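Local coordinates for protein pngf-ii (Elizabethkingia meningoseptica, PDB 4R4X) that removes N-linked glycans from glycoproteins as a peptide:N-glycosidase, probably by hydrolysing the amide link between sugar and asparagine, at residues Thr27-Phe35 against Glu49-Asn57; Thr78-Lys86 against Ser126-Leu134. All coordinates share one frame; numbering follows the deposited sequence.

Contact 1 (Thr27-Phe35 against Glu49-Asn57); sequences TNSDKTLLF and EVNEINRKN. With ZN (zinc ion), chain B.
Val50 CG2 lies at the edge of the Phe35 ring, near its plane, and packs on Phe35 CB at 3.5 Å; one face of the ring carries Leu33 CD2, offset toward the rim. The Arg55 guanidinium has Ile53 CG2 over one face and the Thr32 methyl at its edge, modelled too tightly there to carry weight; its NH2 is hydrogen-bonded to Gln130 OE1. An antiparallel ladder joins the segments. Thr32 and Ile53 form one hydrogen-bonded pair, with Ile53 N to Thr32 O at 2.9 Å; Leu34 and Asn51 form the next, where Leu34 N reaches Asn51 O at 2.8 Å. Arg55 N adds a hydrogen bond to Asp30 O. Leu33 and Glu52 face each other as a non-hydrogen-bonded pair. Leu33 CD1 rests against Glu52 OE2 and, tightly, on Val50 CG1 at 3.3 Å. Glu52, its CG anti to the carbonyl carbon (chi1 -65°) and its chain extended, gives both carboxylate oxygens to the zinc, OE1 at 2.3 Å and OE2 at 2.5 Å; Asp159 is a further ligand. At the far end Lys56 NZ makes a long, weak salt bridge to Asp30 OD1. Strand 31-36 pairs with strand 23-27 on its other edge and strand 48-54 with strand 59-65, while from helix 160-163 Leu162 touches Phe35 and Phe163 touches Glu52.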
loop_
_atom_site.group_PDB
_atom_site.type_symbol
_atom_site.label_atom_id
_atom_site.label_comp_id
_atom_site.label_asym_id
_atom_site.label_seq_id
_atom_site.Cartn_x
_atom_site.Cartn_y
_atom_site.Cartn_z
ATOM N N THR A 27 -18.991 -1.650 37.339
ATOM C CA THR A 27 -18.155 -0.949 38.285
ATOM C C THR A 27 -18.445 -1.288 39.738
ATOM O O THR A 27 -19.589 -1.555 40.101
ATOM C CB THR A 27 -18.294 0.572 38.048
ATOM O OG1 THR A 27 -17.289 1.261 38.787
ATOM C CG2 THR A 27 -19.672 1.080 38.453
ATOM N N ASN A 28 -17.390 -1.303 40.538
ATOM C CA ASN A 28 -17.485 -1.345 41.989
ATOM C C ASN A 28 -16.388 -0.437 42.529
ATOM O O ASN A 28 -15.668 0.194 41.745
ATOM C CB ASN A 28 -17.399 -2.795 42.528
ATOM C CG ASN A 28 -16.154 -3.550 42.060
ATOM O OD1 ASN A 28 -16.211 -4.701 41.637
ATOM N ND2 ASN A 28 -15.043 -2.915 42.144
ATOM N N SER A 29 -16.223 -0.367 43.846
ATOM C CA SER A 29 -15.254 0.573 44.418
ATOM C C SER A 29 -13.790 0.254 44.104
ATOM O O SER A 29 -12.943 1.109 44.315
ATOM C CB SER A 29 -15.453 0.711 45.927
ATOM O OG SER A 29 -15.210 -0.522 46.576
ATOM N N ASP A 30 -13.491 -0.950 43.611
ATOM C CA ASP A 30 -12.100 -1.366 43.314
ATOM C C ASP A 30 -11.692 -1.266 41.831
ATOM O O ASP A 30 -10.557 -0.922 41.528
ATOM C CB ASP A 30 -11.869 -2.820 43.744
ATOM C CG ASP A 30 -12.110 -3.042 45.232
ATOM O OD1 ASP A 30 -11.491 -2.321 46.037
ATOM O OD2 ASP A 30 -12.910 -3.933 45.581
ATOM N N LYS A 31 -12.621 -1.593 40.935
ATOM C CA LYS A 31 -12.350 -1.743 39.499
ATOM C C LYS A 31 -13.556 -1.298 38.686
ATOM O O LYS A 31 -14.688 -1.535 39.106
ATOM C CB LYS A 31 -12.129 -3.219 39.150
ATOM C CG LYS A 31 -10.937 -3.889 39.792
ATOM C CD LYS A 31 -9.677 -3.604 39.002
ATOM C CE LYS A 31 -8.435 -3.760 39.853
ATOM N NZ LYS A 31 -7.281 -3.794 38.919
ATOM N N THR A 32 -13.328 -0.702 37.518
ATOM C CA THR A 32 -14.416 -0.555 36.544
ATOM C C THR A 32 -14.001 -0.986 35.145
ATOM O O THR A 32 -12.842 -0.814 34.729
ATOM C CB THR A 32 -15.112 0.841 36.529
ATOM O OG1 THR A 32 -14.901 1.555 35.298
ATOM C CG2 THR A 32 -14.729 1.652 37.656
ATOM N N LEU A 33 -14.961 -1.588 34.458
ATOM C CA LEU A 33 -14.783 -2.140 33.125
ATOM C C LEU A 33 -15.716 -1.392 32.183
ATOM O O LEU A 33 -16.879 -1.194 32.508
ATOM C CB LEU A 33 -15.097 -3.639 33.143
ATOM C CG LEU A 33 -15.231 -4.285 31.766
ATOM C CD1 LEU A 33 -13.849 -4.406 31.187
ATOM C CD2 LEU A 33 -15.921 -5.643 31.856
ATOM N N LEU A 34 -15.189 -0.928 31.050
ATOM C CA LEU A 34 -15.981 -0.233 30.063
ATOM C C LEU A 34 -15.929 -0.956 28.725
ATOM O O LEU A 34 -14.856 -1.167 28.132
ATOM C CB LEU A 34 -15.524 1.227 29.931
ATOM C CG LEU A 34 -16.141 2.042 28.790
ATOM C CD1 LEU A 34 -17.659 2.169 28.916
ATOM C CD2 LEU A 34 -15.476 3.416 28.733
ATOM N N PHE A 35 -17.094 -1.373 28.270
ATOM C CA PHE A 35 -17.192 -2.063 27.012
ATOM C C PHE A 35 -18.569 -1.822 26.390
ATOM O O PHE A 35 -19.126 -0.702 26.504
ATOM C CB PHE A 35 -16.729 -3.559 27.140
ATOM C CG PHE A 35 -17.582 -4.467 28.031
ATOM C CD1 PHE A 35 -18.625 -4.012 28.823
ATOM C CD2 PHE A 35 -17.266 -5.825 28.096
ATOM C CE1 PHE A 35 -19.349 -4.898 29.628
ATOM C CE2 PHE A 35 -17.973 -6.710 28.899
ATOM C CZ PHE A 35 -19.039 -6.245 29.660
ATOM N N GLU A 49 -11.863 -2.859 21.435
ATOM C CA GLU A 49 -11.199 -2.414 22.660
ATOM C C GLU A 49 -12.090 -2.407 23.878
ATOM O O GLU A 49 -13.305 -2.186 23.803
ATOM C CB GLU A 49 -10.629 -1.021 22.488
ATOM C CG GLU A 49 -9.447 -0.941 21.541
ATOM C CD GLU A 49 -9.011 0.493 21.377
ATOM O OE1 GLU A 49 -8.185 0.956 22.207
ATOM O OE2 GLU A 49 -9.526 1.141 20.439
ATOM N N VAL A 50 -11.442 -2.614 25.010
ATOM C CA VAL A 50 -12.064 -2.508 26.316
ATOM C C VAL A 50 -11.171 -1.636 27.201
ATOM O O VAL A 50 -9.952 -1.606 27.024
ATOM C CB VAL A 50 -12.205 -3.955 26.878
ATOM C CG1 VAL A 50 -12.117 -4.015 28.376
ATOM C CG2 VAL A 50 -13.473 -4.606 26.347
ATOM N N ASN A 51 -11.770 -0.942 28.167
ATOM C CA ASN A 51 -11.002 -0.166 29.125
ATOM C C ASN A 51 -11.257 -0.682 30.562
ATOM O O ASN A 51 -12.350 -1.114 30.886
ATOM C CB ASN A 51 -11.403 1.296 28.932
ATOM C CG ASN A 51 -10.677 2.236 29.854
ATOM O OD1 ASN A 51 -9.637 2.796 29.493
ATOM N ND2 ASN A 51 -11.227 2.445 31.036
ATOM N N GLU A 52 -10.237 -0.673 31.412
ATOM C CA GLU A 52 -10.410 -1.009 32.820
ATOM C C GLU A 52 -9.627 -0.032 33.663
ATOM O O GLU A 52 -8.504 0.339 33.315
ATOM C CB GLU A 52 -9.942 -2.424 33.135
ATOM C CG GLU A 52 -10.758 -3.512 32.456
ATOM C CD GLU A 52 -10.528 -4.900 33.041
ATOM O OE1 GLU A 52 -9.504 -5.110 33.723
ATOM O OE2 GLU A 52 -11.378 -5.793 32.822
ATOM N N ILE A 53 -10.230 0.389 34.768
ATOM C CA ILE A 53 -9.619 1.333 35.677
ATOM C C ILE A 53 -9.476 0.664 37.016
ATOM O O ILE A 53 -10.441 0.119 37.519
ATOM C CB ILE A 53 -10.493 2.584 35.862
ATOM C CG1 ILE A 53 -10.661 3.275 34.511
ATOM C CG2 ILE A 53 -9.872 3.499 36.912
ATOM C CD1 ILE A 53 -11.408 4.588 34.541
ATOM N N ASN A 54 -8.266 0.725 37.568
ATOM C CA ASN A 54 -7.964 0.263 38.904
ATOM C C ASN A 54 -8.197 1.446 39.823
ATOM O O ASN A 54 -7.505 2.448 39.715
ATOM C CB ASN A 54 -6.507 -0.201 38.977
ATOM C CG ASN A 54 -6.114 -0.672 40.370
ATOM O OD1 ASN A 54 -6.747 -0.310 41.365
ATOM N ND2 ASN A 54 -5.069 -1.484 40.442
ATOM N N ARG A 55 -9.211 1.358 40.670
ATOM C CA ARG A 55 -9.624 2.523 41.447
ATOM C C ARG A 55 -8.691 2.788 42.646
ATOM O O ARG A 55 -8.740 3.863 43.227
ATOM C CB ARG A 55 -11.068 2.364 41.911
ATOM C CG ARG A 55 -12.093 2.369 40.790
ATOM C CD ARG A 55 -12.201 3.730 40.097
ATOM N NE ARG A 55 -13.137 3.686 38.973
ATOM C CZ ARG A 55 -13.328 4.701 38.118
ATOM N NH1 ARG A 55 -12.698 5.866 38.269
ATOM N NH2 ARG A 55 -14.200 4.588 37.139
ATOM N N LYS A 56 -7.829 1.827 42.982
ATOM C CA LYS A 56 -6.843 2.009 44.075
ATOM C C LYS A 56 -5.768 3.026 43.690
ATOM O O LYS A 56 -5.346 3.836 44.505
ATOM C CB LYS A 56 -6.165 0.678 44.440
ATOM C CG LYS A 56 -6.860 -0.183 45.492
ATOM C CD LYS A 56 -8.376 -0.296 45.325
ATOM C CE LYS A 56 -9.109 0.686 46.243
ATOM N NZ LYS A 56 -10.508 0.991 45.826
ATOM N N ASN A 57 -5.330 2.982 42.439
ATOM C CA ASN A 57 -4.230 3.835 41.979
ATOM C C ASN A 57 -4.529 4.650 40.712
ATOM O O ASN A 57 -3.657 5.329 40.174
ATOM C CB ASN A 57 -2.931 3.010 41.834
ATOM C CG ASN A 57 -3.023 1.852 40.828
ATOM O OD1 ASN A 57 -2.080 1.075 40.714
ATOM N ND2 ASN A 57 -4.109 1.728 40.098
HETATM ZN ZN ZN B . -10.399 -6.806 34.907
HETATM O O HOH W 1 -14.398 0.281 25.479
#

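Contact 2 (Thr78-Lys86 against Ser126-Leu134); sequences TILAKQEFK and SILGQDLGL
Gln83 sets CG anti to its own carbonyl carbon (chi1 -62°) and stays extended beyond it, which carries its amide straight into the type II beta turn from Ile127 to Gln130. There the amide spans the turn with both of its ends. NE2 donates to Ile127 O at 2.9 Å along an almost linear N-H...O line (178°); the acceptor lies in the Gln83 amide plane, yet the donor stands well above the plane of the Ile127 carbonyl. OE1 accepts from Gly129 N at 2.8 Å and also accepts a hydrogen bond from a water, 2.7 Å away, which in turn accepts one from Asp131 N. Three bonds thus fix the rotation of this amide. Gly129 holds the positive phi that a type II turn calls for. The same OE1 lies in plane at the edge of the Phe85 ring, and Leu132 CD1 makes a CH-pi contact over the centre of one face, 3.9 Å from the centroid and 8° off the normal. Val113 of strand 109-116 and Ala102 of strand 97-106 also touch this phenyl group. From the short, weakly bonded helical turn about 79-82, Leu80 CD2 meets Gln130 CB at 3.9 Å and lies beside Ile127 CD1, while its CD1 branch lies against Asp131 CB. Val60 touches both Leu80 and Ile127, so the loop and the helix share a neighbour on strand 59-65. Ile79 crosses Ile127 at about a right angle, its CG2 4.0 Å from Ile127 CG1.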
loop_
_atom_site.group_PDB
_atom_site.type_symbol
_atom_site.label_atom_id
_atom_site.label_comp_id
_atom_site.label_asym_id
_atom_site.label_seq_id
_atom_site.Cartn_x
_atom_site.Cartn_y
_atom_site.Cartn_z
ATOM N N THR A 78 -1.781 8.564 34.760
ATOM C CA THR A 78 -1.880 10.019 34.764
ATOM C C THR A 78 -3.094 10.551 34.009
ATOM O O THR A 78 -3.328 11.763 34.007
ATOM C CB THR A 78 -0.632 10.674 34.131
ATOM O OG1 THR A 78 -0.613 10.441 32.709
ATOM C CG2 THR A 78 0.644 10.142 34.762
ATOM N N ILE A 79 -3.864 9.672 33.357
ATOM C CA ILE A 79 -4.928 10.140 32.459
ATOM C C ILE A 79 -6.033 10.931 33.187
ATOM O O ILE A 79 -6.426 12.017 32.758
ATOM C CB ILE A 79 -5.577 8.958 31.689
ATOM C CG1 ILE A 79 -4.553 8.338 30.727
ATOM C CG2 ILE A 79 -6.815 9.430 30.929
ATOM C CD1 ILE A 79 -5.129 7.293 29.784
ATOM N N LEU A 80 -6.545 10.362 34.269
ATOM C CA LEU A 80 -7.653 10.988 35.003
ATOM C C LEU A 80 -7.223 12.348 35.559
ATOM O O LEU A 80 -7.921 13.332 35.375
ATOM C CB LEU A 80 -8.146 10.065 36.127
ATOM C CG LEU A 80 -8.715 8.741 35.608
ATOM C CD1 LEU A 80 -9.362 7.948 36.727
ATOM C CD2 LEU A 80 -9.682 9.000 34.468
ATOM N N ALA A 81 -6.049 12.392 36.189
ATOM C CA ALA A 81 -5.531 13.633 36.790
ATOM C C ALA A 81 -5.444 14.785 35.785
ATOM O O ALA A 81 -5.672 15.930 36.150
ATOM C CB ALA A 81 -4.166 13.378 37.440
ATOM N N LYS A 82 -5.167 14.481 34.513
ATOM C CA LYS A 82 -5.049 15.514 33.486
ATOM C C LYS A 82 -6.361 16.114 32.986
ATOM O O LYS A 82 -6.340 17.145 32.331
ATOM C CB LYS A 82 -4.253 14.995 32.290
ATOM C CG LYS A 82 -2.778 14.779 32.602
ATOM C CD LYS A 82 -2.076 14.057 31.462
ATOM C CE LYS A 82 -0.620 13.814 31.807
ATOM N NZ LYS A 82 0.013 12.933 30.803
ATOM N N GLN A 83 -7.495 15.478 33.259
ATOM C CA GLN A 83 -8.769 15.997 32.750
ATOM C C GLN A 83 -9.044 17.294 33.485
ATOM O O GLN A 83 -8.838 17.350 34.685
ATOM C CB GLN A 83 -9.911 14.988 32.988
ATOM C CG GLN A 83 -9.657 13.679 32.255
ATOM C CD GLN A 83 -10.805 12.688 32.335
ATOM O OE1 GLN A 83 -11.800 12.894 33.040
ATOM N NE2 GLN A 83 -10.674 11.607 31.575
ATOM N N GLU A 84 -9.494 18.310 32.765
ATOM C CA GLU A 84 -9.823 19.615 33.339
ATOM C C GLU A 84 -11.305 19.889 33.192
ATOM O O GLU A 84 -11.789 20.041 32.076
ATOM C CB GLU A 84 -9.089 20.721 32.590
ATOM C CG GLU A 84 -7.621 20.854 32.924
ATOM C CD GLU A 84 -7.022 22.120 32.320
ATOM O OE1 GLU A 84 -6.780 22.152 31.092
ATOM O OE2 GLU A 84 -6.806 23.091 33.075
ATOM N N PHE A 85 -12.008 19.977 34.317
ATOM C CA PHE A 85 -13.438 20.281 34.339
ATOM C C PHE A 85 -13.752 21.623 35.001
ATOM O O PHE A 85 -13.098 22.010 35.970
ATOM C CB PHE A 85 -14.200 19.153 35.039
ATOM C CG PHE A 85 -14.396 17.958 34.166
ATOM C CD1 PHE A 85 -15.439 17.919 33.253
ATOM C CD2 PHE A 85 -13.511 16.889 34.218
ATOM C CE1 PHE A 85 -15.604 16.825 32.414
ATOM C CE2 PHE A 85 -13.671 15.797 33.379
ATOM C CZ PHE A 85 -14.711 15.766 32.479
ATOM N N LYS A 86 -14.730 22.331 34.447
ATOM C CA LYS A 86 -15.276 23.534 35.068
ATOM C C LYS A 86 -16.590 23.154 35.760
ATOM O O LYS A 86 -17.429 22.467 35.157
ATOM C CB LYS A 86 -15.562 24.620 34.021
ATOM C CG LYS A 86 -14.399 25.010 33.111
ATOM C CD LYS A 86 -13.431 25.997 33.764
ATOM C CE LYS A 86 -12.280 25.310 34.495
ATOM N NZ LYS A 86 -11.366 24.571 33.573
ATOM N N SER A 126 -17.603 6.906 28.684
ATOM C CA SER A 126 -16.331 7.210 28.020
ATOM C C SER A 126 -15.278 7.479 29.101
ATOM O O SER A 126 -15.582 7.474 30.281
ATOM C CB SER A 126 -16.463 8.427 27.083
ATOM O OG SER A 126 -16.562 9.630 27.828
ATOM N N ILE A 127 -14.048 7.733 28.708
ATOM C CA ILE A 127 -13.008 8.069 29.708
ATOM C C ILE A 127 -13.269 9.415 30.459
ATOM O O ILE A 127 -12.783 9.616 31.595
ATOM C CB ILE A 127 -11.633 8.115 29.021
ATOM C CG1 ILE A 127 -10.488 8.076 30.053
ATOM C CG2 ILE A 127 -11.542 9.338 28.113
ATOM C CD1 ILE A 127 -10.469 6.861 30.953
ATOM N N LEU A 128 -14.014 10.332 29.831
ATOM C CA LEU A 128 -14.204 11.672 30.397
ATOM C C LEU A 128 -15.059 11.666 31.647
ATOM O O LEU A 128 -16.145 11.093 31.666
ATOM C CB LEU A 128 -14.822 12.622 29.385
ATOM C CG LEU A 128 -13.966 12.891 28.151
ATOM C CD1 LEU A 128 -14.712 13.800 27.192
ATOM C CD2 LEU A 128 -12.610 13.460 28.528
ATOM N N GLY A 129 -14.546 12.283 32.704
ATOM C CA GLY A 129 -15.271 12.396 33.969
ATOM C C GLY A 129 -15.199 11.225 34.924
ATOM O O GLY A 129 -15.856 11.257 35.974
ATOM N N GLN A 130 -14.404 10.200 34.583
ATOM C CA GLN A 130 -14.336 8.960 35.354
ATOM C C GLN A 130 -13.817 9.146 36.762
ATOM O O GLN A 130 -14.017 8.276 37.587
ATOM C CB GLN A 130 -13.385 7.968 34.691
ATOM C CG GLN A 130 -13.899 7.374 33.406
ATOM C CD GLN A 130 -14.815 6.202 33.618
ATOM O OE1 GLN A 130 -14.829 5.560 34.681
ATOM N NE2 GLN A 130 -15.575 5.888 32.587
ATOM N N ASP A 131 -13.108 10.234 37.040
ATOM C CA ASP A 131 -12.749 10.493 38.430
ATOM C C ASP A 131 -13.737 11.383 39.182
ATOM O O ASP A 131 -13.545 11.595 40.363
ATOM C CB ASP A 131 -11.349 11.072 38.556
ATOM C CG ASP A 131 -10.752 10.817 39.921
ATOM O OD1 ASP A 131 -10.931 9.705 40.475
ATOM O OD2 ASP A 131 -10.134 11.746 40.454
ATOM N N LEU A 132 -14.777 11.902 38.524
ATOM C CA LEU A 132 -15.744 12.806 39.202
ATOM C C LEU A 132 -16.804 12.067 40.003
ATOM O O LEU A 132 -17.309 12.572 41.011
ATOM C CB LEU A 132 -16.471 13.697 38.202
ATOM C CG LEU A 132 -15.632 14.690 37.385
ATOM C CD1 LEU A 132 -16.522 15.377 36.358
ATOM C CD2 LEU A 132 -14.941 15.707 38.278
ATOM N N GLY A 133 -17.168 10.883 39.519
ATOM C CA GLY A 133 -18.270 10.123 40.055
ATOM C C GLY A 133 -18.689 9.111 39.011
ATOM O O GLY A 133 -17.880 8.713 38.167
ATOM N N LEU A 134 -19.938 8.668 39.096
ATOM C CA LEU A 134 -20.543 7.810 38.081
ATOM C C LEU A 134 -21.268 8.687 37.069
ATOM O O LEU A 134 -22.300 9.292 37.381
ATOM C CB LEU A 134 -21.496 6.801 38.729
ATOM C CG LEU A 134 -22.349 5.994 37.751
ATOM C CD1 LEU A 134 -21.492 5.168 36.782
ATOM C CD2 LEU A 134 -23.282 5.116 38.554
HETATM O O HOH W 2 -12.589 12.723 35.665
#

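In the fold
Contacts 1 and 2 have their centres 13 Å apart and meet through Gln130 of the 126-134 loop. Its OE1 lies 2.7 Å from Arg55 NH2, a probable hydrogen bond, and 3.6 Å from Ile53 CD1, while Leu34 CD2 packs on Ser126 CA at 4.0 Å. The loop therefore covers the sheet face that bears Thr32, Leu34 and Ile53, whereas the zinc sits on the other face, with Glu52; the Gln130 side chain is about 13 Å from that zinc. All four segments lie within the N-glycanase N-terminal domain, the contact centres 38 and 39 Å from the centre of the chain. The glycosidase chemistry probably resides in the PNGase F-like regions later in the sequence.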